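Local coordinates for protein predicted acetamidase/formamidase (Thermoanaerobacter tengcongensis, PDB 3TKK) that probably hydrolyses carbon-nitrogen bonds in linear amides such as formamide or acetamide, and carries zinc and calcium ions, at residues Asp191-Val196 with Ile275-Asp280; Thr270-Gln274 with Arg286-Pro290. All blocks are in the same frame, centred on the assembly; numbering follows the deposited sequence.

How the interactions relate
Both contacts use strand 272-277, an edge strand of its sheet within this chain. Interaction 2 pairs its first half with strand 283-290 in an antiparallel hairpin, whereas interaction 1 joins its end and the following turn to the loop between strands 180-186 and 203-212, close to the zinc and calcium ions. Both are largely buried and reach the second subunit. Their chemistry differs with place: 191-196 with 275-280 has two backbone bonds, valine packing and acidic groups beside the metals, while 270-274 with 286-290 has a ladder of backbone bonds, an aromatic ring and an arginine. Arg-286 connects them, its NH2 forming a salt bridge with Asp-191 OD2.

Interaction 1. Residues Asp191-Val196 with Ile275-Asp280; sequences DGEVGV and ISQVVD
A single backbone bridge joins Gly-192 to Gln-277: Gly-192 N donates to Ser-276 O at 2.7 Å, from above the carbonyl plane, and Val-278 N returns a nearly straight bond to Gly-192 O at 3.1 Å. Glycine suits this place because its positive phi would press a side chain against the preceding carbonyl and against Val-194 CG1. Val-279 points toward the loop, setting CG1 3.1 Å from Glu-193 O, while Val-194 CG1 lies alongside Val-278 CG2. Opposite the bridge, Ser-276 and Gln-277 both face Thr-284, a classic beta bulge at the end of strand 272-277, and Glu-193 opens a type I turn to Val-196. The Gln-277 side chain bends at chi2 (79°), bringing OE1 back to accept from Val-279 N (2.8 Å) and Asp-280 N (2.6 Å) on opposite faces of its amide plane, which ties down the backbone just after the strand; NE2 hydrogen-bonds to Leu-282 O and Thr-284 OG1. Glu-193, recorded as zinc-binding in a crystal structure of this protein, here lies about 4 Å from the zinc ion at its nearest side-chain atom. Its extended chain crosses Val-279, with OE1 4.1 Å from Asp-280 OD2; the nearby zinc and calcium ions probably ease this acidic crowding.

Interaction 2. Residues Thr270-Gln274 with Arg286-Pro290; sequences TGNAQ and RFSLP
Gln-274 and Arg-286 sit opposite each other as a hydrogen-bonded pair of the antiparallel hairpin 272-277/283-290, and their side chains share one face of the sheet with Asn-272 and Ser-288. The amide and guanidinium planes stand almost perpendicular (89°). Gln-274 CB lies over one guanidinium face, and the chain, extended beyond CG, reaches out so that OE1 accepts from Arg-286 NE at 3.0 Å, with a weak bond from NH2. Arg-286 has CG between its backbone N and carbonyl carbon (chi1 65°), from where the chain, extended as far as NE, crosses that of Gln-274 obliquely. Its NH2 also makes a salt bridge with Asp-191, and NH1 probably hydrogen-bonds to Ser-276 OG. A leucine in place of Arg-286 would probably leave Gln-274 OE1 without its guanidinium donors and the Asp-191 carboxylate without its countercharge.

The other face belongs to Ala-273 and Phe-287, a non-hydrogen-bonded pair. With CG anti to the backbone N (chi1 -172°), the phenyl ring swings back along the neighbouring strand, bringing CZ to 3.5 Å from Gly-271 CA and CD1 to 4.1 Å from Ala-273 CB. A side chain on Gly-271 would collide with CZ, and the small alanine leaves room for the ring. Beyond it, Leu-289 CD2 meets Thr-270 CG2 at 3.7 Å, next to Pro-290 at the N-cap of helix 291-296.

Ser-288 OG bonds to two waters, one shared with Asn-272 ND2 and the other with Gln-274 OE1; Asn-272 OD1 accepts from Asp-191 N of the second subunit. The hairpin thus divides its chemistry between an apolar face packed on helix 237-255, Phe-267 and the second subunit, and a polar face, where the uncharged Gln-274 amide can accept from Arg-286 while leaving the guanidinium's charge to be balanced mainly, it seems, by Asp-191.

Interaction 1. Residues Asp191-Val196 with Ile275-Asp280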
ATOM      1  N   ASP A 191       3.107   7.533  -1.006  1.00 15.99           N
ATOM      2  CA  ASP A 191       1.774   6.994  -0.765  1.00 15.66           C
ATOM      3  C   ASP A 191       1.484   7.230   0.709  1.00 15.62           C
ATOM      4  O   ASP A 191       2.386   7.074   1.636  1.00 15.86           O
ATOM      5  CB  ASP A 191       1.672   5.424  -0.914  1.00 15.80           C
ATOM      6  CG  ASP A 191       1.379   4.980  -2.394  1.00 16.07           C
ATOM      7  OD1 ASP A 191       0.889   5.809  -3.220  1.00 17.22           O
ATOM      8  OD2 ASP A 191       1.657   3.827  -2.745  1.00 19.14           O
ATOM      9  N   GLY A 192       0.241   7.610   0.943  1.00 15.44           N
ATOM     10  CA  GLY A 192      -0.165   7.955   2.369  1.00 15.58           C
ATOM     11  C   GLY A 192      -0.074   9.500   2.664  1.00 15.72           C
ATOM     12  O   GLY A 192      -0.877  10.086   3.460  1.00 15.92           O
ATOM     13  N   GLU A 193       0.886  10.132   2.051  1.00 15.79           N
ATOM     14  CA  GLU A 193       1.016  11.638   2.133  1.00 16.06           C
ATOM     15  C   GLU A 193       1.090  12.049   3.603  1.00 16.48           C
ATOM     16  O   GLU A 193       0.329  12.999   4.044  1.00 16.75           O
ATOM     17  CB  GLU A 193      -0.172  12.381   1.428  1.00 15.91           C
ATOM     18  CG  GLU A 193       0.167  13.949   1.244  1.00 16.30           C
ATOM     19  CD  GLU A 193      -0.942  14.584   0.413  1.00 20.71           C
ATOM     20  OE1 GLU A 193      -2.090  14.007   0.515  1.00 15.98           O
ATOM     21  OE2 GLU A 193      -0.670  15.589  -0.326  1.00 18.05           O
ATOM     22  N   VAL A 194       1.964  11.382   4.400  1.00 16.69           N
ATOM     23  CA  VAL A 194       1.626  11.338   5.902  1.00 17.09           C
ATOM     24  C   VAL A 194       2.004  12.617   6.645  1.00 17.76           C
ATOM     25  O   VAL A 194       1.619  12.811   7.829  1.00 18.82           O
ATOM     26  CB  VAL A 194       2.322  10.072   6.600  1.00 17.18           C
ATOM     27  CG1 VAL A 194       1.853   8.682   6.007  1.00 16.71           C
ATOM     28  CG2 VAL A 194       3.923  10.145   6.507  1.00 17.48           C
ATOM     29  N   GLY A 195       2.752  13.501   6.000  1.00 17.93           N
ATOM     30  CA  GLY A 195       3.068  14.808   6.628  1.00 23.25           C
ATOM     31  C   GLY A 195       1.928  15.829   6.409  1.00 21.09           C
ATOM     32  O   GLY A 195       1.949  16.910   6.937  1.00 21.13           O
ATOM     33  N   VAL A 196       0.974  15.457   5.553  1.00 20.05           N
ATOM     34  CA  VAL A 196      -0.180  16.309   5.128  1.00 18.39           C
ATOM     35  C   VAL A 196      -0.054  16.822   3.663  1.00 21.85           C
ATOM     36  O   VAL A 196      -1.067  17.036   2.945  1.00 21.96           O
ATOM     37  CB  VAL A 196      -0.556  17.428   6.120  1.00 22.74           C
ATOM     38  CG1 VAL A 196      -0.016  18.849   5.805  1.00 19.84           C
ATOM     39  CG2 VAL A 196      -2.150  17.598   6.172  1.00 21.04           C
ATOM     40  N   ILE A 275      -2.310   2.121  -0.476  1.00 16.73           N
ATOM     41  CA  ILE A 275      -2.783   3.309   0.142  1.00 18.75           C
ATOM     42  C   ILE A 275      -2.420   4.536  -0.707  1.00 16.07           C
ATOM     43  O   ILE A 275      -1.230   4.686  -1.224  1.00 15.54           O
ATOM     44  CB  ILE A 275      -2.129   3.451   1.558  1.00 18.71           C
ATOM     45  CG1 ILE A 275      -2.721   2.410   2.559  1.00 17.01           C
ATOM     46  CG2 ILE A 275      -2.437   4.827   2.207  1.00 16.25           C
ATOM     47  CD1 ILE A 275      -1.794   2.264   3.809  1.00 16.43           C
ATOM     48  N   SER A 276      -3.417   5.414  -0.857  1.00 15.43           N
ATOM     49  CA  SER A 276      -3.167   6.726  -1.529  1.00 15.23           C
ATOM     50  C   SER A 276      -2.913   7.786  -0.568  1.00 15.18           C
ATOM     51  O   SER A 276      -1.846   8.316  -0.649  1.00 15.16           O
ATOM     52  CB  SER A 276      -4.213   7.115  -2.557  1.00 15.24           C
ATOM     53  OG  SER A 276      -4.239   6.183  -3.729  1.00 15.43           O
ATOM     54  N   GLN A 277      -3.889   8.047   0.420  1.00 15.32           N
ATOM     55  CA  GLN A 277      -3.602   9.069   1.371  1.00 15.45           C
ATOM     56  C   GLN A 277      -4.403   8.797   2.571  1.00 15.80           C
ATOM     57  O   GLN A 277      -5.561   8.264   2.473  1.00 15.97           O
ATOM     58  CB  GLN A 277      -3.925  10.541   0.874  1.00 15.49           C
ATOM     59  CG  GLN A 277      -5.312  10.805   0.310  1.00 15.58           C
ATOM     60  CD  GLN A 277      -6.327  10.978   1.420  1.00 16.03           C
ATOM     61  OE1 GLN A 277      -5.925  11.418   2.537  1.00 16.62           O
ATOM     62  NE2 GLN A 277      -7.628  10.920   1.057  1.00 16.26           N
ATOM     63  N   VAL A 278      -3.798   9.145   3.738  1.00 17.38           N
ATOM     64  CA  VAL A 278      -4.555   8.993   5.017  1.00 16.59           C
ATOM     65  C   VAL A 278      -4.757  10.270   5.743  1.00 20.59           C
ATOM     66  O   VAL A 278      -5.083  10.264   6.893  1.00 21.68           O
ATOM     67  CB  VAL A 278      -3.785   8.042   5.960  1.00 20.47           C
ATOM     68  CG1 VAL A 278      -3.625   6.690   5.228  1.00 21.47           C
ATOM     69  CG2 VAL A 278      -2.301   8.583   6.193  1.00 16.68           C
ATOM     70  N   VAL A 279      -4.695  11.401   5.069  1.00 19.11           N
ATOM     71  CA  VAL A 279      -4.647  12.565   5.911  1.00 22.10           C
ATOM     72  C   VAL A 279      -5.840  13.504   5.455  1.00 25.98           C
ATOM     73  O   VAL A 279      -5.988  14.570   6.001  1.00 28.93           O
ATOM     74  CB  VAL A 279      -3.258  13.352   5.594  1.00 24.94           C
ATOM     75  CG1 VAL A 279      -1.977  12.515   5.985  1.00 17.26           C
ATOM     76  CG2 VAL A 279      -3.148  13.790   4.202  1.00 20.73           C
ATOM     77  N   ASP A 280      -6.556  13.194   4.347  1.00 25.55           N
ATOM     78  CA  ASP A 280      -7.570  14.123   3.851  1.00 24.53           C
ATOM     79  C   ASP A 280      -8.872  13.811   4.621  1.00 25.53           C
ATOM     80  O   ASP A 280      -8.928  12.929   5.526  1.00 26.52           O
ATOM     81  CB  ASP A 280      -7.774  14.082   2.280  1.00 26.01           C
ATOM     82  CG  ASP A 280      -6.453  14.432   1.459  1.00 27.75           C
ATOM     83  OD1 ASP A 280      -5.715  15.302   1.947  1.00 29.86           O
ATOM     84  OD2 ASP A 280      -6.174  13.882   0.334  1.00 20.79           O
TER
HETATM   85  O   HOH W   1       0.559   2.003  -0.676  1.00  2.00           O
HETATM   86  O   HOH W   2      -3.929  17.204   2.376  1.00 23.28           O

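Interaction 2. Residues Thr270-Gln274 with Arg286-Pro290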
ATOM      1  N   THR A 270      -2.553 -12.116  -6.426  1.00 28.41           N
ATOM      2  CA  THR A 270      -1.989 -11.310  -7.425  1.00 28.61           C
ATOM      3  C   THR A 270      -2.457  -9.886  -7.450  1.00 25.80           C
ATOM      4  O   THR A 270      -1.925  -9.072  -8.222  1.00 26.36           O
ATOM      5  CB  THR A 270      -2.133 -12.027  -8.778  1.00 35.85           C
ATOM      6  OG1 THR A 270      -1.127 -11.511  -9.666  1.00 39.38           O
ATOM      7  CG2 THR A 270      -3.502 -11.814  -9.320  1.00 30.34           C
ATOM      8  N   GLY A 271      -3.378  -9.514  -6.557  1.00 25.47           N
ATOM      9  CA  GLY A 271      -3.747  -8.139  -6.433  1.00 23.41           C
ATOM     10  C   GLY A 271      -3.199  -7.510  -5.144  1.00 24.27           C
ATOM     11  O   GLY A 271      -2.954  -8.210  -4.148  1.00 23.16           O
ATOM     12  N   ASN A 272      -3.045  -6.180  -5.145  1.00 23.50           N
ATOM     13  CA  ASN A 272      -2.313  -5.472  -4.078  1.00 21.11           C
ATOM     14  C   ASN A 272      -3.185  -4.371  -3.567  1.00 19.65           C
ATOM     15  O   ASN A 272      -3.508  -3.402  -4.337  1.00 22.28           O
ATOM     16  CB  ASN A 272      -0.965  -4.879  -4.636  1.00 20.25           C
ATOM     17  CG  ASN A 272       0.027  -5.942  -4.985  1.00 24.04           C
ATOM     18  OD1 ASN A 272       0.405  -6.716  -4.145  1.00 23.60           O
ATOM     19  ND2 ASN A 272       0.514  -5.958  -6.233  1.00 24.13           N
ATOM     20  N   ALA A 273      -3.649  -4.497  -2.339  1.00 19.55           N
ATOM     21  CA  ALA A 273      -4.358  -3.383  -1.749  1.00 19.24           C
ATOM     22  C   ALA A 273      -3.299  -2.321  -1.401  1.00 18.37           C
ATOM     23  O   ALA A 273      -2.297  -2.691  -0.841  1.00 18.14           O
ATOM     24  CB  ALA A 273      -5.028  -3.885  -0.517  1.00 19.44           C
ATOM     25  N   GLN A 274      -3.548  -1.024  -1.642  1.00 17.48           N
ATOM     26  CA  GLN A 274      -2.445  -0.026  -1.559  1.00 16.96           C
ATOM     27  C   GLN A 274      -3.131   1.211  -0.986  1.00 18.18           C
ATOM     28  O   GLN A 274      -4.384   1.296  -0.917  1.00 17.59           O
ATOM     29  CB  GLN A 274      -1.885   0.225  -2.951  1.00 17.03           C
ATOM     30  CG  GLN A 274      -1.256  -1.035  -3.559  1.00 17.74           C
ATOM     31  CD  GLN A 274      -0.467  -0.743  -4.822  1.00 17.98           C
ATOM     32  OE1 GLN A 274      -0.896   0.139  -5.575  1.00 19.22           O
ATOM     33  NE2 GLN A 274       0.672  -1.495  -5.104  1.00 22.49           N
ATOM     34  N   ARG A 286      -6.529   1.958  -2.719  1.00 19.04           N
ATOM     35  CA  ARG A 286      -6.713   1.405  -3.993  1.00 17.17           C
ATOM     36  C   ARG A 286      -6.536  -0.071  -4.057  1.00 20.09           C
ATOM     37  O   ARG A 286      -5.950  -0.649  -3.147  1.00 19.29           O
ATOM     38  CB  ARG A 286      -5.850   2.121  -4.988  1.00 22.56           C
ATOM     39  CG  ARG A 286      -4.413   2.019  -4.837  1.00 20.69           C
ATOM     40  CD  ARG A 286      -3.691   3.127  -5.642  1.00 20.45           C
ATOM     41  NE  ARG A 286      -2.262   2.779  -5.547  1.00 16.64           N
ATOM     42  CZ  ARG A 286      -1.344   3.438  -4.820  1.00 17.35           C
ATOM     43  NH1 ARG A 286      -1.606   4.641  -4.343  1.00 15.85           N
ATOM     44  NH2 ARG A 286      -0.059   3.002  -4.821  1.00 18.10           N
ATOM     45  N   PHE A 287      -7.067  -0.712  -5.097  1.00 20.13           N
ATOM     46  CA  PHE A 287      -6.687  -2.124  -5.349  1.00 19.97           C
ATOM     47  C   PHE A 287      -6.144  -2.379  -6.748  1.00 21.13           C
ATOM     48  O   PHE A 287      -6.801  -2.116  -7.749  1.00 19.86           O
ATOM     49  CB  PHE A 287      -7.895  -3.028  -5.054  1.00 19.93           C
ATOM     50  CG  PHE A 287      -7.537  -4.508  -5.106  1.00 22.84           C
ATOM     51  CD1 PHE A 287      -6.800  -5.070  -4.073  1.00 21.02           C
ATOM     52  CD2 PHE A 287      -8.026  -5.332  -6.124  1.00 21.82           C
ATOM     53  CE1 PHE A 287      -6.414  -6.396  -4.085  1.00 21.66           C
ATOM     54  CE2 PHE A 287      -7.639  -6.705  -6.115  1.00 22.78           C
ATOM     55  CZ  PHE A 287      -6.905  -7.248  -5.080  1.00 22.71           C
ATOM     56  N   SER A 288      -4.932  -2.927  -6.849  1.00 19.79           N
ATOM     57  CA  SER A 288      -4.232  -2.872  -8.108  1.00 20.21           C
ATOM     58  C   SER A 288      -3.999  -4.289  -8.581  1.00 22.34           C
ATOM     59  O   SER A 288      -3.481  -5.105  -7.799  1.00 23.58           O
ATOM     60  CB  SER A 288      -2.887  -2.280  -7.749  1.00 20.31           C
ATOM     61  OG  SER A 288      -2.039  -2.136  -8.813  1.00 22.65           O
ATOM     62  N   LEU A 289      -4.209  -4.565  -9.893  1.00 24.51           N
ATOM     63  CA  LEU A 289      -3.849  -5.826 -10.570  1.00 23.51           C
ATOM     64  C   LEU A 289      -2.926  -5.541 -11.770  1.00 27.00           C
ATOM     65  O   LEU A 289      -3.001  -4.502 -12.373  1.00 27.73           O
ATOM     66  CB  LEU A 289      -5.093  -6.550 -11.073  1.00 24.45           C
ATOM     67  CG  LEU A 289      -5.884  -7.182  -9.935  1.00 24.44           C
ATOM     68  CD1 LEU A 289      -7.414  -7.289 -10.276  1.00 24.97           C
ATOM     69  CD2 LEU A 289      -5.242  -8.595  -9.632  1.00 25.47           C
ATOM     70  N   PRO A 290      -2.047  -6.461 -12.085  1.00 27.31           N
ATOM     71  CA  PRO A 290      -1.259  -6.348 -13.290  1.00 27.20           C
ATOM     72  C   PRO A 290      -2.163  -6.288 -14.504  1.00 27.75           C
ATOM     73  O   PRO A 290      -3.047  -7.080 -14.655  1.00 28.03           O
ATOM     74  CB  PRO A 290      -0.432  -7.670 -13.316  1.00 29.29           C
ATOM     75  CG  PRO A 290      -0.371  -8.114 -11.920  1.00 27.71           C
ATOM     76  CD  PRO A 290      -1.816  -7.732 -11.387  1.00 28.71           C
TER
HETATM   77  O   HOH W   3      -0.073  -4.082  -8.375  1.00  3.51           O
HETATM   78  O   HOH W   4      -0.478  -0.108  -8.360  1.00  4.07           O